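Local coordinates for salicylaldehyde dehydrogenase NahF (Pseudomonas putida, PDB 4JZ6), which probably catalyses the NAD+-dependent oxidation of salicylaldehyde to salicylate, a step in naphthalene degradation, at residues F37-P42 / F193-H198; H41-E46 / G375-A380. All blocks are in the same frame, centred on the assembly; numbering follows the deposited sequence.

Overall arrangement
After strands 18-24 and 27-29 the chain lays down strand 36-40, an outer strand of the same small mixed sheet, and turns through residues 41-46 into strand 47-52. Both contacts start here and share His41 and Pro42, with centres about 14 Å apart. Interaction 1 closes a loop of 150 residues at 193-198, the start of helix 195-208 beside the sheet that holds strands 186-189 and 215-218. Interaction 2 closes one of 328 residues at 375-380, between strands 366-369 and 381-384 of another sheet. All but the first few residues of the shorter loop lie within the longer; strictly the two cross, Arg39 preceding Pro42. The N-terminal hairpin is thus tied to both sheet regions.

Interaction 1 (F37-P42 / F193-H198); sequences FERKHP and FSPATH
Arg39 lies along the backbone of Phe193 and fixes strand 36-40 of the small N-terminal sheet to the start of helix 195-208. In this aldehyde dehydrogenase that helix is the connection of a beta-alpha-beta crossover between parallel strands 186-189 and 215-218, in the Rossmann-like sheet that binds the coenzyme in this family. The Arg39 chain leaves the strand with CG anti to the backbone N (chi1 168°) and bends at the next bond (chi2 51°), which carries it along Phe193. Arg39 CB packs on Pro195 CD at 4.1 Å. From there Arg39 CG passes the carbonyl oxygen of Phe193 (Arg39 CG to Phe193 O 3.5 Å), and Arg39 CD comes up to Phe193 CA at 3.7 Å. Arg39 NE is 3.2 Å from the same Phe193 O. At the end of the chain Phe193 CD1 sits over one face of the guanidinium, displaced from its centre, with Arg39 NH1 3.4 Å from Phe193 CD1; the two planes stand 71° apart, far from a parallel stack. The other terminal nitrogen, NH2, donates to the backbone oxygens of Val345 and Glu106, so the buried charge is held by main-chain acceptors from two further parts of the fold. A leucine at this position would probably leave those two carbonyls without their common donor and Phe193 CD1 without the flat group beneath it. Phe193 itself also meets Trp165 edge-to-face. Pro195, the first residue of the helix, packs beside the arginine and also touches Ser51 on strand 47-52. On its Phe37 side the Pro195 ring meets the end of the phenyl group obliquely, Pro195 CB lying 4.3 Å from Phe37 CZ.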
loop_
_atom_site.group_PDB
_atom_site.type_symbol
_atom_site.label_atom_id
_atom_site.label_comp_id
_atom_site.label_asym_id
_atom_site.label_seq_id
_atom_site.Cartn_x
_atom_site.Cartn_y
_atom_site.Cartn_z
ATOM N N PHE A 37 -17.098 -29.227 -8.398
ATOM C CA PHE A 37 -16.844 -29.435 -6.979
ATOM C C PHE A 37 -18.119 -29.082 -6.232
ATOM O O PHE A 37 -18.943 -28.319 -6.738
ATOM C CB PHE A 37 -15.674 -28.578 -6.487
ATOM C CG PHE A 37 -15.982 -27.107 -6.395
ATOM C CD1 PHE A 37 -16.421 -26.545 -5.205
ATOM C CD2 PHE A 37 -15.812 -26.282 -7.494
ATOM C CE1 PHE A 37 -16.695 -25.186 -5.118
ATOM C CE2 PHE A 37 -16.079 -24.925 -7.414
ATOM C CZ PHE A 37 -16.520 -24.375 -6.224
ATOM N N GLU A 38 -18.282 -29.625 -5.031
ATOM C CA GLU A 38 -19.528 -29.438 -4.298
ATOM C C GLU A 38 -19.362 -28.664 -2.999
ATOM O O GLU A 38 -18.290 -28.652 -2.396
ATOM C CB GLU A 38 -20.188 -30.786 -4.013
ATOM C CG GLU A 38 -20.680 -31.509 -5.257
ATOM C CD GLU A 38 -21.140 -32.917 -4.959
ATOM O OE1 GLU A 38 -20.657 -33.496 -3.959
ATOM O OE2 GLU A 38 -21.984 -33.442 -5.722
ATOM N N ARG A 39 -20.437 -27.999 -2.593
ATOM C CA ARG A 39 -20.538 -27.415 -1.268
ATOM C C ARG A 39 -21.577 -28.237 -0.519
ATOM O O ARG A 39 -22.780 -28.060 -0.717
ATOM C CB ARG A 39 -20.962 -25.947 -1.354
ATOM C CG ARG A 39 -21.384 -25.316 -0.033
ATOM C CD ARG A 39 -20.350 -25.526 1.062
ATOM N NE ARG A 39 -20.683 -24.804 2.291
ATOM C CZ ARG A 39 -20.225 -25.139 3.497
ATOM N NH1 ARG A 39 -19.422 -26.186 3.636
ATOM N NH2 ARG A 39 -20.570 -24.434 4.566
ATOM N N LYS A 40 -21.113 -29.169 0.309
ATOM C CA LYS A 40 -22.022 -29.966 1.116
ATOM C C LYS A 40 -22.304 -29.224 2.416
ATOM O O LYS A 40 -21.459 -28.474 2.906
ATOM C CB LYS A 40 -21.427 -31.342 1.427
ATOM C CG LYS A 40 -21.070 -32.192 0.214
ATOM C CD LYS A 40 -20.296 -33.428 0.659
ATOM C CE LYS A 40 -19.729 -34.209 -0.517
ATOM N NZ LYS A 40 -18.749 -35.245 -0.063
ATOM N N HIS A 41 -23.497 -29.427 2.963
ATOM C CA HIS A 41 -23.849 -28.874 4.262
ATOM C C HIS A 41 -22.906 -29.449 5.314
ATOM O O HIS A 41 -22.673 -30.660 5.349
ATOM C CB HIS A 41 -25.297 -29.224 4.597
ATOM C CG HIS A 41 -25.822 -28.548 5.825
ATOM N ND1 HIS A 41 -25.750 -29.117 7.077
ATOM C CD2 HIS A 41 -26.438 -27.353 5.988
ATOM C CE1 HIS A 41 -26.301 -28.303 7.961
ATOM N NE2 HIS A 41 -26.724 -27.226 7.326
ATOM N N PRO A 42 -22.350 -28.580 6.170
ATOM C CA PRO A 42 -21.330 -28.997 7.138
ATOM C C PRO A 42 -21.813 -29.983 8.213
ATOM O O PRO A 42 -20.972 -30.638 8.825
ATOM C CB PRO A 42 -20.875 -27.675 7.763
ATOM C CG PRO A 42 -21.999 -26.741 7.538
ATOM C CD PRO A 42 -22.613 -27.133 6.236
ATOM N N PHE A 193 -17.029 -22.269 -0.238
ATOM C CA PHE A 193 -18.161 -22.513 0.651
ATOM C C PHE A 193 -19.404 -21.728 0.225
ATOM O O PHE A 193 -20.513 -21.971 0.718
ATOM C CB PHE A 193 -17.797 -22.142 2.088
ATOM C CG PHE A 193 -16.643 -22.920 2.644
ATOM C CD1 PHE A 193 -16.734 -24.292 2.827
ATOM C CD2 PHE A 193 -15.473 -22.277 3.006
ATOM C CE1 PHE A 193 -15.673 -25.012 3.349
ATOM C CE2 PHE A 193 -14.408 -22.988 3.527
ATOM C CZ PHE A 193 -14.508 -24.359 3.700
ATOM N N SER A 194 -19.212 -20.783 -0.689
ATOM C CA SER A 194 -20.292 -19.898 -1.103
ATOM C C SER A 194 -20.420 -19.730 -2.629
ATOM O O SER A 194 -20.526 -18.605 -3.120
ATOM C CB SER A 194 -20.104 -18.537 -0.423
ATOM O OG SER A 194 -20.560 -17.486 -1.249
ATOM N N PRO A 195 -20.435 -20.842 -3.393
ATOM C CA PRO A 195 -20.407 -20.621 -4.841
ATOM C C PRO A 195 -21.739 -20.170 -5.443
ATOM O O PRO A 195 -21.729 -19.456 -6.448
ATOM C CB PRO A 195 -20.003 -21.990 -5.391
ATOM C CG PRO A 195 -20.522 -22.939 -4.408
ATOM C CD PRO A 195 -20.387 -22.278 -3.066
ATOM N N ALA A 196 -22.860 -20.574 -4.855
ATOM C CA ALA A 196 -24.157 -20.153 -5.375
ATOM C C ALA A 196 -24.398 -18.672 -5.115
ATOM O O ALA A 196 -24.941 -17.962 -5.964
ATOM C CB ALA A 196 -25.276 -20.986 -4.780
ATOM N N THR A 197 -23.986 -18.209 -3.941
ATOM C CA THR A 197 -24.172 -16.814 -3.568
ATOM C C THR A 197 -23.316 -15.886 -4.417
ATOM O O THR A 197 -23.773 -14.834 -4.865
ATOM C CB THR A 197 -23.811 -16.584 -2.101
ATOM O OG1 THR A 197 -24.274 -17.688 -1.321
ATOM C CG2 THR A 197 -24.451 -15.304 -1.598
ATOM N N HIS A 198 -22.066 -16.280 -4.630
ATOM C CA HIS A 198 -21.141 -15.484 -5.426
ATOM C C HIS A 198 -21.498 -15.503 -6.915
ATOM O O HIS A 198 -21.283 -14.525 -7.631
ATOM C CB HIS A 198 -19.710 -15.957 -5.191
ATOM C CG HIS A 198 -19.175 -15.576 -3.851
ATOM N ND1 HIS A 198 -18.027 -16.122 -3.321
ATOM C CD2 HIS A 198 -19.627 -14.686 -2.933
ATOM C CE1 HIS A 198 -17.796 -15.591 -2.134
ATOM N NE2 HIS A 198 -18.752 -14.716 -1.876
#

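Interaction 2 (H41-E46 / G375-A380); sequences HPVSSE and GAVMPA
Pro42 and Ala376 meet through their beta carbons, CB to CB at 3.8 Å, and this is the close part of a small contact between two loops. One loop is the turn of the hairpin formed by strands 36-40 and 47-52; the other precedes strand 381-384. Pro42 also touches Pro347, and Ala376 is buried and backbone-bonded to Met344, which places this inner side against the body of the protein. Toward solvent the packing is looser: Val43 CG1 reaches Val377 CG2 at 4.3 Å, both side chains being exposed. With CG1 of Val377 anti to the backbone N (chi1 -176°), CG2 stands beside that N and anti to the carbonyl carbon, on the side where Val43 lies. The turn is braced from within. His41 ND1 accepts the N-H of Ser44 close to its ring plane (3.1 Å, 157° at the hydrogen), and Ser44 OG takes the N-H of Glu46 in an ST turn. These bonds stay within the turn, and His41 NE2 adds a weak one to Asp332, while the pairs that join the loops are methyl and methylene groups, a contact that probably depends on shape and van der Waals fit and not on charge.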
loop_
_atom_site.group_PDB
_atom_site.type_symbol
_atom_site.label_atom_id
_atom_site.label_comp_id
_atom_site.label_asym_id
_atom_site.label_seq_id
_atom_site.Cartn_x
_atom_site.Cartn_y
_atom_site.Cartn_z
ATOM N N HIS A 41 -23.497 -29.427 2.963
ATOM C CA HIS A 41 -23.849 -28.874 4.262
ATOM C C HIS A 41 -22.906 -29.449 5.314
ATOM O O HIS A 41 -22.673 -30.660 5.349
ATOM C CB HIS A 41 -25.297 -29.224 4.597
ATOM C CG HIS A 41 -25.822 -28.548 5.825
ATOM N ND1 HIS A 41 -25.750 -29.117 7.077
ATOM C CD2 HIS A 41 -26.438 -27.353 5.988
ATOM C CE1 HIS A 41 -26.301 -28.303 7.961
ATOM N NE2 HIS A 41 -26.724 -27.226 7.326
ATOM N N PRO A 42 -22.350 -28.580 6.170
ATOM C CA PRO A 42 -21.330 -28.997 7.138
ATOM C C PRO A 42 -21.813 -29.983 8.213
ATOM O O PRO A 42 -20.972 -30.638 8.825
ATOM C CB PRO A 42 -20.875 -27.675 7.763
ATOM C CG PRO A 42 -21.999 -26.741 7.538
ATOM C CD PRO A 42 -22.613 -27.133 6.236
ATOM N N VAL A 43 -23.118 -30.114 8.441
ATOM C CA VAL A 43 -23.572 -31.107 9.416
ATOM C C VAL A 43 -24.354 -32.281 8.807
ATOM O O VAL A 43 -24.235 -33.411 9.285
ATOM C CB VAL A 43 -24.318 -30.471 10.643
ATOM C CG1 VAL A 43 -24.347 -28.951 10.545
ATOM C CG2 VAL A 43 -25.718 -31.038 10.811
ATOM N N SER A 44 -25.120 -32.027 7.746
ATOM C CA SER A 44 -25.968 -33.068 7.149
ATOM C C SER A 44 -25.264 -33.813 6.016
ATOM O O SER A 44 -25.672 -34.921 5.642
ATOM C CB SER A 44 -27.284 -32.473 6.630
ATOM O OG SER A 44 -27.096 -31.816 5.386
ATOM N N SER A 45 -24.217 -33.182 5.482
ATOM C CA SER A 45 -23.449 -33.678 4.335
ATOM C C SER A 45 -24.224 -33.620 3.018
ATOM O O SER A 45 -23.716 -34.036 1.977
ATOM C CB SER A 45 -22.897 -35.090 4.582
ATOM O OG SER A 45 -22.042 -35.119 5.710
ATOM N N GLU A 46 -25.448 -33.099 3.067
ATOM C CA GLU A 46 -26.274 -32.980 1.871
ATOM C C GLU A 46 -25.689 -31.939 0.916
ATOM O O GLU A 46 -25.224 -30.880 1.343
ATOM C CB GLU A 46 -27.716 -32.613 2.238
ATOM C CG GLU A 46 -28.416 -33.599 3.191
ATOM C CD GLU A 46 -28.883 -34.887 2.519
ATOM O OE1 GLU A 46 -29.865 -34.843 1.744
ATOM O OE2 GLU A 46 -28.273 -35.948 2.780
ATOM N N GLY A 375 -17.616 -30.693 14.997
ATOM C CA GLY A 375 -17.845 -30.308 13.619
ATOM C C GLY A 375 -18.227 -28.844 13.561
ATOM O O GLY A 375 -17.502 -27.987 14.064
ATOM N N ALA A 376 -19.380 -28.557 12.968
ATOM C CA ALA A 376 -19.827 -27.179 12.826
ATOM C C ALA A 376 -20.876 -26.803 13.865
ATOM O O ALA A 376 -21.492 -25.743 13.777
ATOM C CB ALA A 376 -20.356 -26.938 11.425
ATOM N N VAL A 377 -21.070 -27.668 14.853
ATOM C CA VAL A 377 -22.067 -27.429 15.890
ATOM C C VAL A 377 -21.422 -27.065 17.231
ATOM O O VAL A 377 -20.570 -27.797 17.742
ATOM C CB VAL A 377 -22.989 -28.656 16.065
ATOM C CG1 VAL A 377 -24.082 -28.363 17.077
ATOM C CG2 VAL A 377 -23.590 -29.058 14.733
ATOM N N MET A 378 -21.831 -25.930 17.795
ATOM C CA MET A 378 -21.290 -25.449 19.065
ATOM C C MET A 378 -22.307 -24.557 19.760
ATOM O O MET A 378 -22.952 -23.734 19.114
ATOM C CB MET A 378 -20.003 -24.656 18.828
ATOM C CG MET A 378 -19.264 -24.235 20.098
ATOM S SD MET A 378 -17.682 -23.418 19.756
ATOM C CE MET A 378 -16.994 -23.332 21.405
ATOM N N PRO A 379 -22.472 -24.728 21.080
ATOM C CA PRO A 379 -23.301 -23.794 21.848
ATOM C C PRO A 379 -22.564 -22.479 22.059
ATOM O O PRO A 379 -21.334 -22.458 21.983
ATOM C CB PRO A 379 -23.489 -24.512 23.185
ATOM C CG PRO A 379 -22.354 -25.477 23.276
ATOM C CD PRO A 379 -22.061 -25.899 21.877
ATOM N N ALA A 380 -23.301 -21.399 22.299
ATOM C CA ALA A 380 -22.678 -20.122 22.618
ATOM C C ALA A 380 -21.817 -20.290 23.865
ATOM O O ALA A 380 -22.299 -20.729 24.908
ATOM C CB ALA A 380 -23.726 -19.053 22.832
#